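PDB 3ERV: putative C39-like peptidase from Bacillus anthracis, which is of unknown function but probably acts as a papain-like cysteine peptidase of the C39 type. Local coordinates for residues A[38-43]-A[54-59]; A[178-183]-A[190-195]. One frame throughout, in Å; residues are numbered along the deposited sequence.

Overall arrangement
Contact 1 sets the extended loop 38-43 against helix segment 54-59, while contact 2 pairs strand 178-183 with segment 190-195 in a beta hairpin; their centres lie about 10 Å apart. Loop 38-43 is shared ground: Gln42 N lies 2.9 Å from Pro195 O, and Gln41 NE2 lies 3.1 Å from Asp194 O, both probable hydrogen bonds. Met57 of contact 1 also touches Arg193 of contact 2, which joins helix and hairpin directly. The helix of contact 1 carries Cys50 near its start, and contact 2 holds His178 and Asp194. Together the three residues fit a Cys-His-Asp triad, consistent with the catalytic centre expected of a C39-like peptidase.

Contact 1: A[38-43]-A[54-59]; sequences PFIQQL and SLAMML
Pro38 and Met57 mark the closest backbone approach, 5.5 Å between their CA atoms, where the extended loop 38-43 passes helix segment 54-59. Met57 supplies most of the helix side of the contact. Its CG is anti to the carbonyl carbon (chi1 -75°), and the chain runs out extended before bending at chi3 (-92°). This course carries the thioether alongside the loop backbone: Met57 CG lies 3.1 Å from Pro38 O, and Met57 SD receives a weak hydrogen bond from Ile40 N at 3.5 Å, with an N-H...S angle of 159°. Past the sulfur, the terminal Met57 CE comes within 3.5 Å of Ile40 O.

Ile40 answers from the loop, where its CB projects at the helix. The side chains of Ile40 and Met57 run antiparallel alongside each other, with Ile40 CG1 3.7 Å from Met57 CG. The tip continues to Ala56, where Ile40 CD1 meets Ala56 CB at 4.0 Å. On the loop itself, Gln41 NE2 donates to Ile40 O at 3.2 Å from above the carbonyl plane.

Beyond the pair, Ile40 also packs on Lys68 and Ala56 on Leu71, both of helix 68-74. The contact lays the loop between strand 32-33 and helix 50-61 back along that helix, whose first turn carries Cys50, the probable nucleophile of a papain-like fold.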
ATOM      1  N   PRO A  38     -13.363   6.881   1.392  1.00 43.66           N
ATOM      2  CA  PRO A  38     -14.234   5.914   0.687  1.00 43.30           C
ATOM      3  C   PRO A  38     -13.765   4.459   0.878  1.00 44.25           C
ATOM      4  O   PRO A  38     -12.606   4.209   1.097  1.00 43.92           O
ATOM      5  CB  PRO A  38     -14.101   6.326  -0.805  1.00 42.88           C
ATOM      6  CG  PRO A  38     -13.667   7.692  -0.804  1.00 45.19           C
ATOM      7  CD  PRO A  38     -12.873   7.959   0.511  1.00 41.82           C
ATOM      8  N   PHE A  39     -14.686   3.501   0.811  1.00 44.77           N
ATOM      9  CA  PHE A  39     -14.343   2.115   1.045  1.00 44.81           C
ATOM     10  C   PHE A  39     -14.504   1.386  -0.279  1.00 44.73           C
ATOM     11  O   PHE A  39     -15.566   1.438  -0.894  1.00 44.89           O
ATOM     12  CB  PHE A  39     -15.236   1.523   2.188  1.00 46.07           C
ATOM     13  CG  PHE A  39     -15.295   0.001   2.217  1.00 48.01           C
ATOM     14  CD1 PHE A  39     -14.356  -0.733   2.873  1.00 50.47           C
ATOM     15  CD2 PHE A  39     -16.347  -0.676   1.586  1.00 54.61           C
ATOM     16  CE1 PHE A  39     -14.432  -2.153   2.884  1.00 55.68           C
ATOM     17  CE2 PHE A  39     -16.437  -2.075   1.598  1.00 57.08           C
ATOM     18  CZ  PHE A  39     -15.471  -2.811   2.249  1.00 54.33           C
ATOM     19  N   ILE A  40     -13.430   0.714  -0.707  1.00 45.29           N
ATOM     20  CA  ILE A  40     -13.421  -0.167  -1.896  1.00 45.46           C
ATOM     21  C   ILE A  40     -12.783  -1.544  -1.574  1.00 46.20           C
ATOM     22  O   ILE A  40     -11.845  -1.652  -0.765  1.00 44.94           O
ATOM     23  CB  ILE A  40     -12.643   0.485  -3.082  1.00 45.39           C
ATOM     24  CG1 ILE A  40     -13.069   1.954  -3.248  1.00 46.03           C
ATOM     25  CG2 ILE A  40     -12.930  -0.294  -4.414  1.00 43.54           C
ATOM     26  CD1 ILE A  40     -12.198   2.780  -4.224  1.00 44.42           C
ATOM     27  N   GLN A  41     -13.303  -2.588  -2.219  1.00 46.45           N
ATOM     28  CA  GLN A  41     -12.783  -3.934  -2.089  1.00 46.53           C
ATOM     29  C   GLN A  41     -12.060  -4.269  -3.393  1.00 45.98           C
ATOM     30  O   GLN A  41     -12.565  -3.904  -4.445  1.00 44.42           O
ATOM     31  CB  GLN A  41     -13.952  -4.916  -1.868  1.00 47.39           C
ATOM     32  CG  GLN A  41     -14.529  -4.855  -0.430  1.00 49.30           C
ATOM     33  CD  GLN A  41     -13.487  -5.190   0.662  1.00 55.89           C
ATOM     34  OE1 GLN A  41     -13.405  -6.347   1.132  1.00 54.62           O
ATOM     35  NE2 GLN A  41     -12.681  -4.169   1.080  1.00 56.87           N
ATOM     36  N   GLN A  42     -10.909  -4.966  -3.332  1.00 44.42           N
ATOM     37  CA  GLN A  42     -10.229  -5.374  -4.568  1.00 45.00           C
ATOM     38  C   GLN A  42     -11.005  -6.462  -5.341  1.00 45.70           C
ATOM     39  O   GLN A  42     -11.046  -6.432  -6.581  1.00 45.63           O
ATOM     40  CB  GLN A  42      -8.780  -5.815  -4.304  1.00 44.69           C
ATOM     41  CG  GLN A  42      -8.605  -7.084  -3.415  1.00 44.10           C
ATOM     42  CD  GLN A  42      -7.157  -7.267  -2.968  1.00 41.89           C
ATOM     43  OE1 GLN A  42      -6.650  -6.506  -2.172  1.00 47.90           O
ATOM     44  NE2 GLN A  42      -6.488  -8.281  -3.501  1.00 43.37           N
ATOM     45  N   LEU A  43     -11.617  -7.406  -4.611  1.00 45.50           N
ATOM     46  CA  LEU A  43     -12.357  -8.507  -5.247  1.00 46.65           C
ATOM     47  C   LEU A  43     -13.732  -8.035  -5.560  1.00 45.88           C
ATOM     48  O   LEU A  43     -14.227  -7.140  -4.897  1.00 47.50           O
ATOM     49  CB  LEU A  43     -12.473  -9.732  -4.315  1.00 46.79           C
ATOM     50  CG  LEU A  43     -11.159 -10.335  -3.885  1.00 47.70           C
ATOM     51  CD1 LEU A  43     -11.355 -11.325  -2.722  1.00 48.56           C
ATOM     52  CD2 LEU A  43     -10.493 -11.006  -5.099  1.00 48.24           C
ATOM     53  N   SER A  54      -6.143   0.431  -2.591  1.00 41.23           N
ATOM     54  CA  SER A  54      -5.817   1.411  -1.532  1.00 41.27           C
ATOM     55  C   SER A  54      -5.486   2.804  -2.110  1.00 40.38           C
ATOM     56  O   SER A  54      -5.907   3.861  -1.590  1.00 40.18           O
ATOM     57  CB  SER A  54      -4.606   0.937  -0.702  1.00 41.74           C
ATOM     58  OG  SER A  54      -4.867  -0.304   0.006  1.00 41.47           O
ATOM     59  N   LEU A  55      -4.703   2.783  -3.178  1.00 38.67           N
ATOM     60  CA  LEU A  55      -4.409   3.981  -3.888  1.00 39.15           C
ATOM     61  C   LEU A  55      -5.698   4.623  -4.422  1.00 38.89           C
ATOM     62  O   LEU A  55      -5.843   5.824  -4.305  1.00 40.52           O
ATOM     63  CB  LEU A  55      -3.384   3.745  -5.021  1.00 38.63           C
ATOM     64  CG  LEU A  55      -3.010   5.085  -5.709  1.00 39.28           C
ATOM     65  CD1 LEU A  55      -2.294   6.055  -4.726  1.00 36.74           C
ATOM     66  CD2 LEU A  55      -2.158   4.843  -7.006  1.00 36.96           C
ATOM     67  N   ALA A  56      -6.626   3.834  -4.971  1.00 37.97           N
ATOM     68  CA  ALA A  56      -7.891   4.382  -5.434  1.00 38.27           C
ATOM     69  C   ALA A  56      -8.702   5.122  -4.342  1.00 39.50           C
ATOM     70  O   ALA A  56      -9.112   6.280  -4.516  1.00 39.56           O
ATOM     71  CB  ALA A  56      -8.739   3.284  -6.164  1.00 36.58           C
ATOM     72  N   MET A  57      -8.841   4.495  -3.188  1.00 40.19           N
ATOM     73  CA  MET A  57      -9.475   5.130  -2.016  1.00 41.12           C
ATOM     74  C   MET A  57      -8.805   6.461  -1.639  1.00 41.43           C
ATOM     75  O   MET A  57      -9.497   7.462  -1.346  1.00 42.09           O
ATOM     76  CB  MET A  57      -9.426   4.179  -0.786  1.00 39.71           C
ATOM     77  CG  MET A  57     -10.441   2.986  -0.813  1.00 39.60           C
ATOM     78  SD  MET A  57     -10.458   1.882   0.687  1.00 30.41           S
ATOM     79  CE  MET A  57      -9.292   0.604   0.214  1.00 37.79           C
ATOM     80  N   MET A  58      -7.471   6.479  -1.621  1.00 41.78           N
ATOM     81  CA  MET A  58      -6.706   7.690  -1.292  1.00 41.19           C
ATOM     82  C   MET A  58      -6.965   8.784  -2.303  1.00 41.74           C
ATOM     83  O   MET A  58      -7.283   9.940  -1.928  1.00 43.11           O
ATOM     84  CB  MET A  58      -5.183   7.385  -1.240  1.00 41.53           C
ATOM     85  CG  MET A  58      -4.207   8.502  -0.619  1.00 40.41           C
ATOM     86  SD  MET A  58      -2.454   8.493  -1.161  1.00 31.37           S
ATOM     87  CE  MET A  58      -2.714   9.264  -2.779  1.00 39.86           C
ATOM     88  N   LEU A  59      -6.825   8.434  -3.588  1.00 41.40           N
ATOM     89  CA  LEU A  59      -7.067   9.399  -4.686  1.00 40.39           C
ATOM     90  C   LEU A  59      -8.499   9.984  -4.697  1.00 40.45           C
ATOM     91  O   LEU A  59      -8.674  11.197  -4.870  1.00 40.83           O
ATOM     92  CB  LEU A  59      -6.784   8.717  -6.037  1.00 38.82           C
ATOM     93  CG  LEU A  59      -5.263   8.510  -6.306  1.00 39.31           C
ATOM     94  CD1 LEU A  59      -5.026   7.851  -7.672  1.00 37.40           C
ATOM     95  CD2 LEU A  59      -4.545   9.860  -6.226  1.00 38.49           C
TER

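Contact 2: A[178-183]-A[190-195]; sequences HCVVLI and VYIRDP
The His178 ring meets Asp194 at its edge, and the Arg193 guanidinium has Ile183 CD1 over one face, 3.6 Å above the plane and offset toward the rim. His178 NE2 donates to Asp194 OD1 at 2.7 Å, with an N-H...O angle of 158°. The acceptor lies in the ring plane, but the nitrogen stands above the carboxylate plane, and the two planes are 41° apart. In both residues CG stands anti to the backbone N, which extends each side chain away from its own backbone N, and the long directions of the two side chains are nearly perpendicular where they meet. OD1 also accepts from Leu196 N, so two donors grip it, an arrangement that would help fix the carboxylate.

The backbone pairing begins at Val181 and Arg193, an antiparallel hydrogen-bonded pair with Val181 N to Arg193 O at 3.0 Å and Arg193 N to Val181 O at 2.8 Å; Ile183 N then reaches Tyr191 O at 2.9 Å. Leu182 and Ile192 make the adjoining non-hydrogen-bonded pair. On the face of these two, Val180 CG2 touches Ile192 CG2 at 4.0 Å and Leu182 CD1 lies 3.8 Å from Val190 CB. On the opposite face, beside Val181, Arg193 bends at chi2 and sends NH2 to Val37 O.

Segment axes 125° apart indicate a strongly twisted beta hairpin within the antiparallel sheet. At one end the His-carboxylate pair, with Cys50 touching His178, fits the Cys-His-Asp triad of papain-like peptidases, probably this protein's active site.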
ATOM      1  N   HIS A 178       0.817  -7.232   1.853  1.00 49.15           N
ATOM      2  CA  HIS A 178      -0.485  -6.630   1.797  1.00 48.90           C
ATOM      3  C   HIS A 178      -0.413  -5.087   1.773  1.00 48.67           C
ATOM      4  O   HIS A 178       0.624  -4.461   2.101  1.00 49.15           O
ATOM      5  CB  HIS A 178      -1.333  -7.139   2.966  1.00 48.78           C
ATOM      6  CG  HIS A 178      -2.808  -6.870   2.812  1.00 50.07           C
ATOM      7  ND1 HIS A 178      -3.471  -6.985   1.602  1.00 51.48           N
ATOM      8  CD2 HIS A 178      -3.745  -6.489   3.714  1.00 51.25           C
ATOM      9  CE1 HIS A 178      -4.749  -6.695   1.767  1.00 51.10           C
ATOM     10  NE2 HIS A 178      -4.942  -6.383   3.038  1.00 52.88           N
ATOM     11  N   CYS A 179      -1.510  -4.445   1.389  1.00 47.70           N
ATOM     12  CA  CYS A 179      -1.487  -2.983   1.306  1.00 45.19           C
ATOM     13  C   CYS A 179      -2.824  -2.461   1.732  1.00 44.54           C
ATOM     14  O   CYS A 179      -3.850  -2.951   1.294  1.00 44.68           O
ATOM     15  CB  CYS A 179      -1.140  -2.535  -0.123  1.00 44.98           C
ATOM     16  SG  CYS A 179      -1.168  -0.750  -0.348  1.00 42.96           S
ATOM     17  N   VAL A 180      -2.807  -1.462   2.599  1.00 44.55           N
ATOM     18  CA  VAL A 180      -4.029  -0.919   3.204  1.00 43.33           C
ATOM     19  C   VAL A 180      -3.893   0.613   3.315  1.00 42.59           C
ATOM     20  O   VAL A 180      -2.821   1.181   3.103  1.00 41.85           O
ATOM     21  CB  VAL A 180      -4.355  -1.566   4.630  1.00 44.60           C
ATOM     22  CG1 VAL A 180      -4.400  -3.127   4.582  1.00 41.90           C
ATOM     23  CG2 VAL A 180      -3.390  -1.087   5.688  1.00 43.30           C
ATOM     24  N   VAL A 181      -4.993   1.276   3.638  1.00 42.61           N
ATOM     25  CA  VAL A 181      -4.994   2.712   3.877  1.00 42.73           C
ATOM     26  C   VAL A 181      -5.098   2.937   5.362  1.00 44.65           C
ATOM     27  O   VAL A 181      -6.055   2.447   5.985  1.00 46.21           O
ATOM     28  CB  VAL A 181      -6.205   3.459   3.177  1.00 42.44           C
ATOM     29  CG1 VAL A 181      -6.050   4.986   3.324  1.00 37.15           C
ATOM     30  CG2 VAL A 181      -6.337   3.029   1.679  1.00 39.14           C
ATOM     31  N   LEU A 182      -4.124   3.666   5.904  1.00 45.29           N
ATOM     32  CA  LEU A 182      -4.147   4.149   7.283  1.00 46.71           C
ATOM     33  C   LEU A 182      -5.063   5.357   7.400  1.00 47.58           C
ATOM     34  O   LEU A 182      -4.820   6.417   6.792  1.00 48.43           O
ATOM     35  CB  LEU A 182      -2.738   4.518   7.764  1.00 46.72           C
ATOM     36  CG  LEU A 182      -2.627   5.133   9.182  1.00 46.46           C
ATOM     37  CD1 LEU A 182      -3.035   4.142  10.275  1.00 46.41           C
ATOM     38  CD2 LEU A 182      -1.227   5.658   9.449  1.00 47.86           C
ATOM     39  N   ILE A 183      -6.134   5.211   8.156  1.00 46.90           N
ATOM     40  CA  ILE A 183      -7.082   6.275   8.217  1.00 47.77           C
ATOM     41  C   ILE A 183      -7.301   6.805   9.629  1.00 49.19           C
ATOM     42  O   ILE A 183      -8.115   7.721   9.833  1.00 49.39           O
ATOM     43  CB  ILE A 183      -8.454   5.863   7.633  1.00 47.43           C
ATOM     44  CG1 ILE A 183      -9.170   4.837   8.541  1.00 46.95           C
ATOM     45  CG2 ILE A 183      -8.342   5.436   6.098  1.00 44.57           C
ATOM     46  CD1 ILE A 183     -10.695   4.700   8.179  1.00 45.38           C
ATOM     47  N   VAL A 190      -4.557   1.161  15.552  1.00 59.20           N
ATOM     48  CA  VAL A 190      -4.698   1.949  14.321  1.00 57.23           C
ATOM     49  C   VAL A 190      -5.967   1.491  13.633  1.00 57.36           C
ATOM     50  O   VAL A 190      -6.466   0.387  13.904  1.00 56.48           O
ATOM     51  CB  VAL A 190      -3.514   1.844  13.322  1.00 56.79           C
ATOM     52  CG1 VAL A 190      -2.232   2.406  13.936  1.00 56.81           C
ATOM     53  CG2 VAL A 190      -3.330   0.428  12.816  1.00 55.74           C
ATOM     54  N   TYR A 191      -6.482   2.361  12.758  1.00 56.10           N
ATOM     55  CA  TYR A 191      -7.713   2.116  12.031  1.00 55.54           C
ATOM     56  C   TYR A 191      -7.404   2.138  10.525  1.00 53.83           C
ATOM     57  O   TYR A 191      -6.745   3.066  10.033  1.00 52.90           O
ATOM     58  CB  TYR A 191      -8.746   3.188  12.415  1.00 56.22           C
ATOM     59  CG  TYR A 191      -9.092   3.124  13.887  1.00 58.29           C
ATOM     60  CD1 TYR A 191     -10.174   2.364  14.329  1.00 61.29           C
ATOM     61  CD2 TYR A 191      -8.328   3.802  14.834  1.00 59.30           C
ATOM     62  CE1 TYR A 191     -10.489   2.277  15.683  1.00 62.96           C
ATOM     63  CE2 TYR A 191      -8.629   3.726  16.200  1.00 63.16           C
ATOM     64  CZ  TYR A 191      -9.710   2.963  16.613  1.00 64.96           C
ATOM     65  OH  TYR A 191     -10.027   2.883  17.953  1.00 67.07           O
ATOM     66  N   ILE A 192      -7.848   1.117   9.799  1.00 52.35           N
ATOM     67  CA  ILE A 192      -7.491   1.028   8.395  1.00 51.08           C
ATOM     68  C   ILE A 192      -8.688   0.776   7.485  1.00 50.59           C
ATOM     69  O   ILE A 192      -9.765   0.357   7.943  1.00 50.23           O
ATOM     70  CB  ILE A 192      -6.447  -0.083   8.167  1.00 51.51           C
ATOM     71  CG1 ILE A 192      -7.064  -1.447   8.503  1.00 51.28           C
ATOM     72  CG2 ILE A 192      -5.166   0.187   8.993  1.00 50.14           C
ATOM     73  CD1 ILE A 192      -6.111  -2.603   8.355  1.00 51.49           C
ATOM     74  N   ARG A 193      -8.480   1.041   6.191  1.00 49.50           N
ATOM     75  CA  ARG A 193      -9.297   0.463   5.104  1.00 48.64           C
ATOM     76  C   ARG A 193      -8.487  -0.675   4.477  1.00 48.23           C
ATOM     77  O   ARG A 193      -7.382  -0.466   3.953  1.00 47.62           O
ATOM     78  CB  ARG A 193      -9.634   1.518   4.030  1.00 48.13           C
ATOM     79  CG  ARG A 193     -10.597   2.586   4.484  1.00 47.95           C
ATOM     80  CD  ARG A 193     -12.065   2.224   4.297  1.00 45.59           C
ATOM     81  NE  ARG A 193     -12.822   3.423   4.655  1.00 48.84           N
ATOM     82  CZ  ARG A 193     -13.425   3.635   5.816  1.00 48.42           C
ATOM     83  NH1 ARG A 193     -13.424   2.669   6.753  1.00 45.39           N
ATOM     84  NH2 ARG A 193     -14.043   4.810   6.023  1.00 45.79           N
ATOM     85  N   ASP A 194      -9.026  -1.884   4.551  1.00 47.99           N
ATOM     86  CA  ASP A 194      -8.363  -3.059   4.016  1.00 48.26           C
ATOM     87  C   ASP A 194      -9.156  -3.597   2.817  1.00 47.90           C
ATOM     88  O   ASP A 194     -10.283  -4.103   3.000  1.00 48.40           O
ATOM     89  CB  ASP A 194      -8.298  -4.109   5.120  1.00 48.97           C
ATOM     90  CG  ASP A 194      -7.504  -5.320   4.722  1.00 50.89           C
ATOM     91  OD1 ASP A 194      -7.508  -5.699   3.521  1.00 50.28           O
ATOM     92  OD2 ASP A 194      -6.856  -5.876   5.639  1.00 56.29           O
ATOM     93  N   PRO A 195      -8.576  -3.496   1.595  1.00 47.18           N
ATOM     94  CA  PRO A 195      -9.281  -3.860   0.361  1.00 47.20           C
ATOM     95  C   PRO A 195      -9.674  -5.344   0.284  1.00 48.66           C
ATOM     96  O   PRO A 195     -10.438  -5.724  -0.596  1.00 48.44           O
ATOM     97  CB  PRO A 195      -8.287  -3.490  -0.769  1.00 46.74           C
ATOM     98  CG  PRO A 195      -6.941  -3.388  -0.106  1.00 46.15           C
ATOM     99  CD  PRO A 195      -7.171  -3.073   1.356  1.00 46.82           C
TER